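Local coordinates for protein sesquisabinene B synthase 2 (Santalum album, PDB 6A2A) that probably converts farnesyl diphosphate to sesquisabinene B, acting as a terpene synthase that uses magnesium or manganese ions, at residues A[67-72]-A[95-100]; A[120-125]-A[159-164]; A[165-170]-A[209-214]; A[291-296]-A[522-527]; A[453-458]-A[527-532]. One frame throughout, in Å; residues are numbered along the deposited sequence.

Contact 1 (A[67-72]-A[95-100]); sequences EVKSLI and YQFETE
Ile-72 O is held by two groups, Lys-81 NZ and a water that gives it a weak bond of 3.3 Å. The same water donates to Glu-100 O at 2.9 Å, bridging the backbones where helix 55-73 nears its end and helix 98-110 begins. Both helices belong to the all-alpha N-terminal domain of the terpene synthase, and apart from this bridge they meet mainly through carbon. Phe-97, at the N-cap position of helix 98-110, carries the contact. Its CG is anti to the carbonyl carbon (chi1 -59°), which sends the ring toward the facing helix. Val-68 CG1 lies over one ring face, 3.5 Å from Phe-97 CZ. Lys-69 CG comes instead to the edge, near the ring plane and 3.7 Å from Phe-97 CE1, while Ile-72 CD1 reaches the root of the ring obliquely, 3.5 Å from Phe-97 CG. Helix 78-90 adds Val-88 against Phe-97, and Phe-84 and Ile-85 against Ile-72. The second branch of Ile-72, CG2, packs 3.7 Å from Glu-100 CB. Lys-69 runs extended past the Glu-100 carboxylate, but its NZ makes its salt bridge to Glu-66; it is Lys-69 CD that comes nearest Glu-100 OE2, at 3.5 Å.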
# COMPACT_ATOMS: atom_id res chain seq x y z
N GLU A 67 -28.22 12.51 22.45
CA GLU A 67 -29.23 13.57 22.52
C GLU A 67 -30.06 13.57 21.24
O GLU A 67 -31.24 13.73 21.31
CB GLU A 67 -28.62 14.95 22.79
CG GLU A 67 -28.14 15.12 24.22
CD GLU A 67 -27.40 16.41 24.49
OE1 GLU A 67 -26.43 16.39 25.27
OE2 GLU A 67 -27.78 17.44 23.92
N VAL A 68 -29.45 13.32 20.07
CA VAL A 68 -30.20 13.35 18.84
C VAL A 68 -31.07 12.09 18.75
O VAL A 68 -32.14 12.14 18.26
CB VAL A 68 -29.25 13.52 17.63
CG1 VAL A 68 -29.98 13.22 16.33
CG2 VAL A 68 -28.63 14.90 17.60
N LYS A 69 -30.61 10.95 19.21
CA LYS A 69 -31.45 9.77 19.24
C LYS A 69 -32.73 10.06 20.03
O LYS A 69 -33.82 9.65 19.67
CB LYS A 69 -30.83 8.62 20.04
CG LYS A 69 -29.77 7.79 19.37
CD LYS A 69 -29.50 6.52 20.14
CE LYS A 69 -28.22 5.84 19.74
NZ LYS A 69 -28.11 4.53 20.40
N SER A 70 -32.52 10.69 21.16
CA SER A 70 -33.64 11.03 22.05
C SER A 70 -34.66 11.88 21.30
O SER A 70 -35.86 11.59 21.38
CB SER A 70 -33.15 11.70 23.32
OG SER A 70 -32.54 10.73 24.16
N LEU A 71 -34.16 12.88 20.56
CA LEU A 71 -35.01 13.77 19.76
C LEU A 71 -35.77 12.97 18.70
O LEU A 71 -36.95 13.18 18.51
CB LEU A 71 -34.16 14.86 19.11
CG LEU A 71 -33.52 15.85 20.06
CD1 LEU A 71 -32.45 16.69 19.36
CD2 LEU A 71 -34.57 16.78 20.63
N ILE A 72 -35.11 12.06 18.00
CA ILE A 72 -35.79 11.30 16.97
C ILE A 72 -36.90 10.46 17.63
O ILE A 72 -37.95 10.21 17.04
CB ILE A 72 -34.79 10.42 16.18
CG1 ILE A 72 -33.73 11.25 15.44
CG2 ILE A 72 -35.54 9.52 15.22
CD1 ILE A 72 -32.57 10.46 14.86
N TYR A 95 -27.31 7.33 8.49
CA TYR A 95 -26.51 6.11 8.74
C TYR A 95 -26.22 5.94 10.24
O TYR A 95 -25.95 4.80 10.68
CB TYR A 95 -25.20 6.12 7.94
CG TYR A 95 -24.11 6.97 8.53
CD1 TYR A 95 -24.16 8.36 8.52
CD2 TYR A 95 -23.04 6.39 9.19
CE1 TYR A 95 -23.18 9.12 9.13
CE2 TYR A 95 -22.03 7.13 9.75
CZ TYR A 95 -22.13 8.50 9.77
OH TYR A 95 -21.13 9.20 10.35
N GLN A 96 -26.26 7.03 11.01
CA GLN A 96 -26.08 6.93 12.46
C GLN A 96 -27.40 6.62 13.21
O GLN A 96 -27.32 6.27 14.39
CB GLN A 96 -25.52 8.24 13.04
CG GLN A 96 -24.09 8.59 12.67
CD GLN A 96 -23.06 7.82 13.45
OE1 GLN A 96 -23.35 6.73 13.95
NE2 GLN A 96 -21.84 8.32 13.48
N PHE A 97 -28.55 6.68 12.59
CA PHE A 97 -29.85 6.63 13.30
C PHE A 97 -30.81 5.74 12.53
O PHE A 97 -31.97 5.98 12.52
CB PHE A 97 -30.41 8.05 13.50
CG PHE A 97 -29.50 8.94 14.29
CD1 PHE A 97 -29.26 8.71 15.65
CD2 PHE A 97 -28.88 10.03 13.70
CE1 PHE A 97 -28.39 9.50 16.37
CE2 PHE A 97 -28.02 10.83 14.44
CZ PHE A 97 -27.78 10.59 15.77
N GLU A 98 -30.32 4.64 11.92
CA GLU A 98 -31.15 3.92 10.99
C GLU A 98 -32.38 3.30 11.70
O GLU A 98 -33.49 3.35 11.20
CB GLU A 98 -30.35 2.80 10.31
CG GLU A 98 -29.29 3.30 9.35
CD GLU A 98 -29.79 3.80 8.00
OE1 GLU A 98 -31.01 3.85 7.76
OE2 GLU A 98 -28.91 4.20 7.19
N THR A 99 -32.14 2.70 12.85
CA THR A 99 -33.20 2.07 13.65
C THR A 99 -34.24 3.12 14.06
O THR A 99 -35.43 2.96 13.83
CB THR A 99 -32.59 1.34 14.86
OG1 THR A 99 -32.01 0.15 14.31
CG2 THR A 99 -33.60 1.01 15.93
N GLU A 100 -33.76 4.20 14.63
CA GLU A 100 -34.67 5.21 15.19
C GLU A 100 -35.46 5.90 14.08
O GLU A 100 -36.64 6.21 14.26
CB GLU A 100 -33.89 6.25 15.98
CG GLU A 100 -33.11 5.68 17.15
CD GLU A 100 -31.79 5.01 16.86
OE1 GLU A 100 -31.39 4.96 15.67
OE2 GLU A 100 -31.17 4.50 17.82
O HOH W 1 -37.47 6.91 16.93

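Contact 2 (A[120-125]-A[159-164])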
# COMPACT_ATOMS: atom_id res chain seq x y z
N ASN A 120 -53.32 19.42 2.87
CA ASN A 120 -52.08 20.16 3.04
C ASN A 120 -51.04 19.66 2.03
O ASN A 120 -50.58 18.54 2.23
CB ASN A 120 -51.59 19.94 4.46
CG ASN A 120 -50.36 20.76 4.77
OD1 ASN A 120 -49.48 20.91 3.91
ND2 ASN A 120 -50.27 21.24 6.01
N LEU A 121 -50.71 20.43 1.01
CA LEU A 121 -49.84 19.96 -0.09
C LEU A 121 -48.45 19.60 0.43
O LEU A 121 -47.93 18.52 0.05
CB LEU A 121 -49.75 20.99 -1.20
CG LEU A 121 -48.94 20.55 -2.42
CD1 LEU A 121 -49.56 19.30 -3.08
CD2 LEU A 121 -48.79 21.68 -3.40
N HIS A 122 -47.86 20.45 1.29
CA HIS A 122 -46.56 20.13 1.87
C HIS A 122 -46.57 18.81 2.64
O HIS A 122 -45.70 17.99 2.47
CB HIS A 122 -46.08 21.26 2.79
CG HIS A 122 -44.94 20.88 3.67
ND1 HIS A 122 -43.69 20.59 3.16
CD2 HIS A 122 -44.84 20.83 5.01
CE1 HIS A 122 -42.88 20.35 4.17
NE2 HIS A 122 -43.57 20.48 5.33
N ALA A 123 -47.51 18.64 3.56
CA ALA A 123 -47.53 17.50 4.42
C ALA A 123 -47.83 16.22 3.63
O ALA A 123 -47.24 15.17 3.95
CB ALA A 123 -48.58 17.66 5.50
N THR A 124 -48.70 16.34 2.68
CA THR A 124 -49.11 15.20 1.89
C THR A 124 -47.89 14.71 1.09
O THR A 124 -47.62 13.49 1.06
CB THR A 124 -50.24 15.52 0.91
OG1 THR A 124 -51.46 15.87 1.60
CG2 THR A 124 -50.54 14.32 0.02
N SER A 125 -47.19 15.66 0.53
CA SER A 125 -46.03 15.42 -0.37
C SER A 125 -44.90 14.83 0.45
O SER A 125 -44.28 13.81 0.07
CB SER A 125 -45.60 16.73 -1.03
OG SER A 125 -46.52 17.28 -1.96
N ASP A 159 -48.25 29.02 -2.46
CA ASP A 159 -47.60 28.34 -1.36
C ASP A 159 -46.29 27.67 -1.87
O ASP A 159 -46.30 26.49 -2.25
CB ASP A 159 -48.53 27.27 -0.81
CG ASP A 159 -47.87 26.31 0.16
OD1 ASP A 159 -46.83 26.68 0.77
OD2 ASP A 159 -48.40 25.16 0.29
N VAL A 160 -45.18 28.40 -1.85
CA VAL A 160 -43.91 27.86 -2.46
C VAL A 160 -43.39 26.63 -1.72
O VAL A 160 -42.84 25.68 -2.40
CB VAL A 160 -42.82 28.94 -2.59
CG1 VAL A 160 -41.51 28.38 -3.13
CG2 VAL A 160 -43.29 30.08 -3.47
N LYS A 161 -43.47 26.57 -0.39
CA LYS A 161 -43.00 25.44 0.35
C LYS A 161 -43.74 24.20 -0.14
O LYS A 161 -43.13 23.12 -0.33
CB LYS A 161 -43.22 25.67 1.85
CG LYS A 161 -42.79 24.57 2.79
CD LYS A 161 -43.31 24.81 4.19
CE LYS A 161 -42.85 23.77 5.18
NZ LYS A 161 -41.37 23.73 5.25
N GLY A 162 -45.04 24.33 -0.31
CA GLY A 162 -45.92 23.25 -0.88
C GLY A 162 -45.45 22.78 -2.25
O GLY A 162 -45.30 21.55 -2.49
N LEU A 163 -45.23 23.71 -3.15
CA LEU A 163 -44.79 23.40 -4.47
C LEU A 163 -43.46 22.65 -4.41
O LEU A 163 -43.30 21.70 -5.16
CB LEU A 163 -44.60 24.65 -5.34
CG LEU A 163 -45.85 25.39 -5.79
CD1 LEU A 163 -45.43 26.63 -6.55
CD2 LEU A 163 -46.75 24.52 -6.66
N LEU A 164 -42.51 23.12 -3.62
CA LEU A 164 -41.17 22.47 -3.55
C LEU A 164 -41.34 21.06 -2.99
O LEU A 164 -40.70 20.11 -3.48
CB LEU A 164 -40.23 23.26 -2.64
CG LEU A 164 -38.83 22.67 -2.42
CD1 LEU A 164 -38.11 22.54 -3.75
CD2 LEU A 164 -38.00 23.51 -1.47
O HOH W 2 -48.83 23.25 1.84
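Lys-161 lays its CE over the face of the His-122 imidazole, 3.5 Å from the ring centroid and 15° off the normal, a CH-pi contact almost at the ring centre. The extended lysine chain (chi1 179°) carries CE over the ring, and the bend at its last torsion turns only NZ. Beside this pair the backbones close up: His-122 CA is 4.2 Å from Gly-162 CA, and a CB on the glycine would be tight against Leu-121 CD2 and collide with the capping Asp-159. Leu-121 CD2 rests 3.6 Å from Gly-162 O. The ring is oriented from outside the pair, ND1 bonding Ser-165 OG and NE2 bonding Glu-83 OE2. Further out, both helices start with a side-chain N-cap, Ala-123 N giving a nearly straight bond to Asn-120 OD1 (3.0 Å) and Gly-162 N reaching Asp-159 OD1 (3.1 Å); each donor stands above the plane of its acceptor group. A water accepts from His-122 N at 3.0 Å and donates to Asp-159 OD2, tying the helix starts together. The axes of 121-125 and 160-164 run at 22° to each other; in the N-terminal domain, Leu-163 of helix 160-170 packs on helix 178-192 and Leu-164 on helix 201-212.

Contact 3 (A[165-170]-A[209-214])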
# COMPACT_ATOMS: atom_id res chain seq x y z
N SER A 165 -42.20 20.88 -1.99
CA SER A 165 -42.33 19.51 -1.45
C SER A 165 -42.98 18.58 -2.50
O SER A 165 -42.55 17.39 -2.67
CB SER A 165 -43.11 19.54 -0.17
OG SER A 165 -42.35 20.13 0.86
N LEU A 166 -43.91 19.07 -3.28
CA LEU A 166 -44.54 18.27 -4.33
C LEU A 166 -43.51 17.88 -5.40
O LEU A 166 -43.45 16.73 -5.85
CB LEU A 166 -45.65 19.08 -4.97
CG LEU A 166 -46.41 18.43 -6.13
CD1 LEU A 166 -47.11 17.18 -5.65
CD2 LEU A 166 -47.39 19.40 -6.72
N TYR A 167 -42.73 18.88 -5.82
CA TYR A 167 -41.64 18.66 -6.76
C TYR A 167 -40.76 17.53 -6.24
O TYR A 167 -40.49 16.61 -7.02
CB TYR A 167 -40.80 19.93 -6.95
CG TYR A 167 -39.54 19.74 -7.77
CD1 TYR A 167 -39.56 19.88 -9.15
CD2 TYR A 167 -38.33 19.58 -7.15
CE1 TYR A 167 -38.39 19.82 -9.90
CE2 TYR A 167 -37.16 19.45 -7.88
CZ TYR A 167 -37.19 19.63 -9.26
OH TYR A 167 -36.00 19.53 -9.96
N GLU A 168 -40.26 17.61 -5.02
CA GLU A 168 -39.33 16.66 -4.52
C GLU A 168 -39.98 15.26 -4.44
O GLU A 168 -39.35 14.25 -4.72
CB GLU A 168 -38.81 17.01 -3.14
CG GLU A 168 -37.99 18.29 -3.09
CD GLU A 168 -36.59 18.21 -3.69
OE1 GLU A 168 -36.32 17.28 -4.52
OE2 GLU A 168 -35.73 19.03 -3.27
N ALA A 169 -41.25 15.23 -4.04
CA ALA A 169 -41.98 13.95 -3.89
C ALA A 169 -42.19 13.23 -5.23
O ALA A 169 -42.17 11.96 -5.25
CB ALA A 169 -43.32 14.21 -3.22
N SER A 170 -42.37 13.96 -6.28
CA SER A 170 -42.71 13.46 -7.59
C SER A 170 -41.66 12.46 -8.11
O SER A 170 -42.03 11.53 -8.85
CB SER A 170 -42.95 14.53 -8.59
OG SER A 170 -41.76 15.17 -9.01
N HIS A 209 -31.62 25.14 -5.81
CA HIS A 209 -30.87 23.92 -5.63
C HIS A 209 -31.68 22.75 -6.15
O HIS A 209 -31.16 21.90 -6.89
CB HIS A 209 -30.53 23.75 -4.17
CG HIS A 209 -29.55 22.68 -3.83
ND1 HIS A 209 -28.20 22.84 -4.04
CD2 HIS A 209 -29.68 21.54 -3.13
CE1 HIS A 209 -27.54 21.84 -3.49
NE2 HIS A 209 -28.41 21.02 -2.92
N ALA A 210 -32.96 22.73 -5.82
CA ALA A 210 -33.86 21.67 -6.26
C ALA A 210 -34.09 21.66 -7.76
O ALA A 210 -34.15 20.58 -8.37
CB ALA A 210 -35.19 21.79 -5.57
N LEU A 211 -34.26 22.82 -8.38
CA LEU A 211 -34.47 22.90 -9.81
C LEU A 211 -33.23 22.42 -10.58
O LEU A 211 -33.35 21.85 -11.67
CB LEU A 211 -34.85 24.33 -10.17
CG LEU A 211 -36.28 24.72 -9.78
CD1 LEU A 211 -36.51 26.20 -10.03
CD2 LEU A 211 -37.31 23.91 -10.57
N ASP A 212 -32.05 22.65 -10.02
CA ASP A 212 -30.82 22.07 -10.59
C ASP A 212 -30.84 20.56 -10.52
O ASP A 212 -30.62 19.90 -11.55
CB ASP A 212 -29.57 22.60 -9.88
CG ASP A 212 -29.22 24.02 -10.27
OD1 ASP A 212 -29.77 24.60 -11.20
OD2 ASP A 212 -28.37 24.55 -9.56
N LEU A 213 -31.07 19.99 -9.33
CA LEU A 213 -31.23 18.52 -9.14
C LEU A 213 -32.18 18.28 -7.97
O LEU A 213 -31.97 18.82 -6.88
CB LEU A 213 -29.90 17.83 -8.83
CG LEU A 213 -28.93 17.63 -9.99
CD1 LEU A 213 -27.60 17.12 -9.45
CD2 LEU A 213 -29.47 16.70 -11.05
N PRO A 214 -33.19 17.43 -8.16
CA PRO A 214 -34.00 17.05 -7.01
C PRO A 214 -33.21 16.32 -5.93
O PRO A 214 -32.17 15.70 -6.21
CB PRO A 214 -35.12 16.18 -7.57
CG PRO A 214 -34.61 15.74 -8.90
CD PRO A 214 -33.63 16.78 -9.39
O HOH W 3 -32.96 19.39 -3.94
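Glu-168 and Pro-214 bring their CA atoms to 5.9 Å of each other where helix 201-212 has ended and the chain, extended from Leu-213 onward, passes helix 160-170. Tyr-167 makes the direct bond: its OH donates to Ala-210 O at 2.7 Å, standing 38° out of the carbonyl plane, while the oxygen itself lies near the plane of the ring at its edge. Four residues on from Ala-210 comes Pro-214, which has no N-H to give to that helix-end carbonyl. With CG anti to the backbone N (chi1 172°), the Tyr-167 ring extends from helix 160-170 to the end of helix 201-212, Ala-210 CB lying 3.8 Å from Tyr-167 CE2 and Pro-214 CB coming in obliquely at 3.9 Å from the same CE2. The bend of Glu-168 at chi2 (-74°) brings its carboxylate to Pro-214 and to Ala-210 CB. Its OE1 accepts from Leu-215 N and lies 3.4 Å from Pro-214 CA; its OE2 takes a water at 2.9 Å that also donates to Leu-213 O, a carbonyl bonded in addition by Arg-218 NE. In the N-terminal helical domain Tyr-167 packs on Ala-187 and Thr-188 of helix 178-192, and Glu-168 on Arg-129 of helix 121-133.

Contact 4 (A[291-296]-A[522-527])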
# COMPACT_ATOMS: atom_id res chain seq x y z
N GLY A 291 -19.44 9.85 -3.32
CA GLY A 291 -20.84 9.85 -3.70
C GLY A 291 -21.45 8.45 -3.70
O GLY A 291 -22.61 8.27 -3.31
N MET A 292 -20.70 7.45 -4.15
CA MET A 292 -21.16 6.08 -4.19
C MET A 292 -21.33 5.53 -2.77
O MET A 292 -22.32 4.87 -2.51
CB MET A 292 -20.19 5.17 -4.97
CG MET A 292 -20.59 3.73 -4.98
SD MET A 292 -19.30 2.77 -5.90
CE MET A 292 -20.09 1.18 -5.93
N LEU A 293 -20.37 5.78 -1.88
CA LEU A 293 -20.44 5.27 -0.50
C LEU A 293 -19.50 6.15 0.32
O LEU A 293 -18.35 6.31 -0.01
CB LEU A 293 -20.12 3.76 -0.43
CG LEU A 293 -18.67 3.30 -0.62
CD1 LEU A 293 -18.52 1.80 -0.50
CD2 LEU A 293 -18.06 3.71 -1.96
N PHE A 294 -20.05 6.79 1.38
CA PHE A 294 -19.25 7.68 2.19
C PHE A 294 -18.97 7.11 3.60
O PHE A 294 -18.06 7.60 4.30
CB PHE A 294 -19.94 9.06 2.31
CG PHE A 294 -21.12 9.00 3.25
CD1 PHE A 294 -20.94 9.14 4.61
CD2 PHE A 294 -22.40 8.76 2.77
CE1 PHE A 294 -22.02 9.05 5.47
CE2 PHE A 294 -23.47 8.57 3.65
CZ PHE A 294 -23.27 8.77 4.99
N GLU A 295 -19.74 6.12 4.06
CA GLU A 295 -19.66 5.69 5.45
C GLU A 295 -18.27 5.19 5.83
O GLU A 295 -17.63 4.38 5.16
CB GLU A 295 -20.71 4.62 5.76
CG GLU A 295 -22.11 5.04 5.48
CD GLU A 295 -22.70 4.93 4.08
OE1 GLU A 295 -21.96 4.95 3.06
OE2 GLU A 295 -23.95 4.97 4.01
N PRO A 296 -17.77 5.64 6.99
CA PRO A 296 -16.52 5.15 7.47
C PRO A 296 -16.39 3.62 7.51
O PRO A 296 -15.26 3.11 7.19
CB PRO A 296 -16.44 5.66 8.90
CG PRO A 296 -17.25 6.90 8.88
CD PRO A 296 -18.29 6.73 7.80
N LEU A 522 -27.78 -2.51 -2.51
CA LEU A 522 -28.91 -1.75 -2.94
C LEU A 522 -28.58 -0.25 -2.97
O LEU A 522 -28.96 0.45 -3.89
CB LEU A 522 -30.04 -1.98 -1.94
CG LEU A 522 -30.66 -3.37 -1.97
CD1 LEU A 522 -31.60 -3.49 -0.77
CD2 LEU A 522 -31.38 -3.64 -3.27
N SER A 523 -27.93 0.23 -1.94
CA SER A 523 -27.53 1.66 -1.88
C SER A 523 -26.48 2.02 -2.95
O SER A 523 -26.59 3.11 -3.54
CB SER A 523 -27.02 2.01 -0.53
OG SER A 523 -28.11 2.01 0.38
N PHE A 524 -25.51 1.12 -3.18
CA PHE A 524 -24.43 1.40 -4.15
C PHE A 524 -25.06 1.63 -5.51
O PHE A 524 -24.63 2.50 -6.26
CB PHE A 524 -23.42 0.25 -4.27
CG PHE A 524 -22.61 -0.12 -3.07
CD1 PHE A 524 -22.50 0.72 -1.96
CD2 PHE A 524 -21.98 -1.36 -3.01
CE1 PHE A 524 -21.74 0.34 -0.86
CE2 PHE A 524 -21.23 -1.72 -1.91
CZ PHE A 524 -21.11 -0.88 -0.82
N THR A 525 -26.05 0.79 -5.86
CA THR A 525 -26.60 0.79 -7.20
C THR A 525 -27.34 2.11 -7.49
O THR A 525 -27.32 2.63 -8.58
CB THR A 525 -27.47 -0.46 -7.40
OG1 THR A 525 -26.64 -1.61 -7.23
CG2 THR A 525 -28.12 -0.53 -8.75
N VAL A 526 -27.98 2.65 -6.44
CA VAL A 526 -28.65 3.89 -6.56
C VAL A 526 -27.64 5.05 -6.51
O VAL A 526 -27.79 5.98 -7.28
CB VAL A 526 -29.76 4.08 -5.52
CG1 VAL A 526 -30.43 5.43 -5.74
CG2 VAL A 526 -30.78 2.94 -5.62
N ASN A 527 -26.70 4.99 -5.62
CA ASN A 527 -25.84 6.13 -5.31
C ASN A 527 -24.88 6.36 -6.48
O ASN A 527 -24.49 7.49 -6.65
CB ASN A 527 -25.17 5.95 -3.96
CG ASN A 527 -26.12 6.24 -2.83
OD1 ASN A 527 -26.90 7.17 -2.95
ND2 ASN A 527 -26.08 5.45 -1.78
O HOH W 4 -25.04 9.35 -2.61
O HOH W 5 -23.94 3.61 -0.69
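Phe-524 projects from helix 521-535 and is met by two side chains from the end of helix 281-292, both oblique to its ring. Leu-293 takes the outer part, its CD1 3.6 Å from Phe-524 CE1 and nearly as close to CZ. Its CG occupies the crowded position between backbone N and carbonyl carbon (chi1 73°), just where the chain leaves helical geometry, and this turns the isobutyl group onto the ring tip. Met-292 works at the root of the same side chain. Fully extended, with CG anti to the backbone N (chi1 177°), it reaches along the neighbouring helix to set CE 3.8 Å from Phe-524 CB. The third player, Asn-527, lies one helical turn on and presents its CB to two carbonyls, 3.4 Å from Met-292 O and 3.5 Å from Gly-291 O. Its amide end is linked by water: one water donates to Met-292 O (2.7 Å), accepts from Asn-527 ND2 (3.0 Å), and sits in the plane of the Phe-524 ring at its edge. A second water lies 2.7 Å from Gly-291 O and near Asn-527 OD1, whose stronger partner is Arg-530 NH1. Both buried carbonyls at this helix end therefore have a water close by. Ser-426 of helix 419-430 touches both Met-292 and Phe-524, and Arg-302 NH1 holds Leu-293 O and Glu-295 O. The contact joins the end of helix 281-292 to helix 521-535 inside the helical C-terminal domain, of the class I terpene synthase fold, away from the metal-binding residues.

Contact 5 (A[453-458]-A[527-532])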
# COMPACT_ATOMS: atom_id res chain seq x y z
N CYS A 453 -26.68 1.12 -14.63
CA CYS A 453 -25.60 1.34 -15.63
C CYS A 453 -26.11 2.18 -16.79
O CYS A 453 -25.39 3.02 -17.22
CB CYS A 453 -25.04 0.01 -16.12
SG CYS A 453 -24.39 -0.98 -14.76
N ILE A 454 -27.30 1.94 -17.29
CA ILE A 454 -27.79 2.78 -18.41
C ILE A 454 -27.90 4.23 -17.91
O ILE A 454 -27.48 5.11 -18.62
CB ILE A 454 -29.11 2.26 -18.98
CG1 ILE A 454 -28.91 0.90 -19.64
CG2 ILE A 454 -29.68 3.26 -19.96
CD1 ILE A 454 -30.16 0.31 -20.21
N LEU A 455 -28.45 4.42 -16.73
CA LEU A 455 -28.56 5.80 -16.19
C LEU A 455 -27.20 6.49 -16.15
O LEU A 455 -27.06 7.65 -16.63
CB LEU A 455 -29.21 5.74 -14.80
CG LEU A 455 -30.74 5.67 -14.84
CD1 LEU A 455 -31.28 5.22 -13.51
CD2 LEU A 455 -31.31 7.03 -15.25
N CYS A 456 -26.17 5.82 -15.63
CA CYS A 456 -24.86 6.46 -15.50
C CYS A 456 -24.35 6.90 -16.88
O CYS A 456 -23.79 8.02 -17.06
CB CYS A 456 -23.88 5.52 -14.80
SG CYS A 456 -24.25 5.27 -13.05
N ARG A 457 -24.55 6.03 -17.89
CA ARG A 457 -24.15 6.32 -19.25
C ARG A 457 -24.96 7.49 -19.84
O ARG A 457 -24.35 8.46 -20.31
CB ARG A 457 -24.28 5.08 -20.15
CG ARG A 457 -24.16 5.37 -21.63
CD ARG A 457 -23.00 6.13 -22.16
NE ARG A 457 -21.70 5.51 -21.90
CZ ARG A 457 -20.52 6.06 -22.05
NH1 ARG A 457 -20.41 7.37 -22.28
NH2 ARG A 457 -19.43 5.32 -21.88
N ILE A 458 -26.26 7.47 -19.76
CA ILE A 458 -27.03 8.53 -20.38
C ILE A 458 -26.80 9.86 -19.65
O ILE A 458 -26.70 10.94 -20.31
CB ILE A 458 -28.52 8.16 -20.42
CG1 ILE A 458 -28.74 7.08 -21.47
CG2 ILE A 458 -29.33 9.41 -20.69
CD1 ILE A 458 -30.17 6.58 -21.51
N ASN A 527 -26.70 4.99 -5.62
CA ASN A 527 -25.84 6.13 -5.31
C ASN A 527 -24.88 6.36 -6.48
O ASN A 527 -24.49 7.49 -6.65
CB ASN A 527 -25.17 5.95 -3.96
CG ASN A 527 -26.12 6.24 -2.83
OD1 ASN A 527 -26.90 7.17 -2.95
ND2 ASN A 527 -26.08 5.45 -1.78
N VAL A 528 -24.49 5.32 -7.26
CA VAL A 528 -23.67 5.65 -8.47
C VAL A 528 -24.43 6.57 -9.41
O VAL A 528 -23.83 7.38 -10.12
CB VAL A 528 -23.09 4.42 -9.23
CG1 VAL A 528 -22.13 3.66 -8.38
CG2 VAL A 528 -24.16 3.49 -9.76
N VAL A 529 -25.74 6.43 -9.51
CA VAL A 529 -26.52 7.27 -10.36
C VAL A 529 -26.47 8.72 -9.86
O VAL A 529 -26.28 9.66 -10.63
CB VAL A 529 -27.97 6.77 -10.50
CG1 VAL A 529 -28.75 7.68 -11.42
CG2 VAL A 529 -28.03 5.30 -10.99
N ARG A 530 -26.68 8.85 -8.57
CA ARG A 530 -26.64 10.19 -7.92
C ARG A 530 -25.27 10.83 -8.16
O ARG A 530 -25.19 12.03 -8.50
CB ARG A 530 -26.95 10.03 -6.44
CG ARG A 530 -28.40 9.70 -6.16
CD ARG A 530 -28.59 9.12 -4.77
NE ARG A 530 -30.02 9.05 -4.51
CZ ARG A 530 -30.57 8.39 -3.49
NH1 ARG A 530 -29.83 7.66 -2.66
NH2 ARG A 530 -31.89 8.46 -3.31
N GLY A 531 -24.20 10.04 -8.01
CA GLY A 531 -22.86 10.53 -8.35
C GLY A 531 -22.79 11.06 -9.76
O GLY A 531 -22.18 12.10 -10.00
N SER A 532 -23.38 10.35 -10.74
CA SER A 532 -23.34 10.79 -12.12
C SER A 532 -24.09 12.11 -12.31
O SER A 532 -23.62 13.01 -12.99
CB SER A 532 -23.87 9.71 -13.06
OG SER A 532 -23.01 8.59 -12.96
O HOH W 6 -21.43 8.31 -15.37
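Leu-455 and Val-529 form the apolar part of the contact. Both methyls of the valine face the leucine, CG1 lying 3.9 Å from Leu-455 CB and CG2 about as near, with Leu-455 CD1 only slightly further off. The closer packing is beside them, where Cys-456 points its sulfur into the facing helix, SG being anti to the carbonyl carbon (chi1 -70°). There SG lies 3.7 Å from Val-528 CG2 and 3.6 Å from Val-528 O, a buried carbonyl also bonded by Ser-532 N and Tyr-288 OH. Helices 447-462 and 521-535 are two elements of the class I terpene synthase fold; their segments 453-458 and 527-532 run almost exactly parallel, the axes 8.9 Å apart at an angle of 5°. Phe-419 of helix 419-430 touches both Cys-456 and Val-528. Toward Ser-532 the packing gives way to polar groups and water, still inside the protein. Ser-532 OG comes 3.5 Å from Cys-456 SG and hydrogen-bonds Tyr-288 OH. It also shares a water with the opposite backbone: the water donates to Cys-456 O at 2.9 Å and lies 2.9 Å from Ser-532 OG. The side chain of Asn-460, a magnesium-binding residue, is about 6 Å from that of Ser-532; no metal is bound to this chain in the model.

In the fold
Contacts 1, 2 and 3 follow one another along the N-terminal helical domain, while contacts 4 and 5 cross in sequence and share Asn-527 on helix 521-535. Contacts 2 and 3, with centres 11 Å apart, both use helix 160-170 and also meet where Leu-164 CD1 lies 3.5 Å from Ala-210 CB. Contact 1 stands about 26 Å from contact 2, centre to centre, but touches contact 4, where the rings of Tyr-95 and Phe-294 pack edge-to-face. Contacts 4 and 5 have centres 12 Å apart and join through Met-292 CG and Val-528 CG1 at 3.7 Å. Contact 5 alone comes near an annotated site, the metal-binding residue Asn-460.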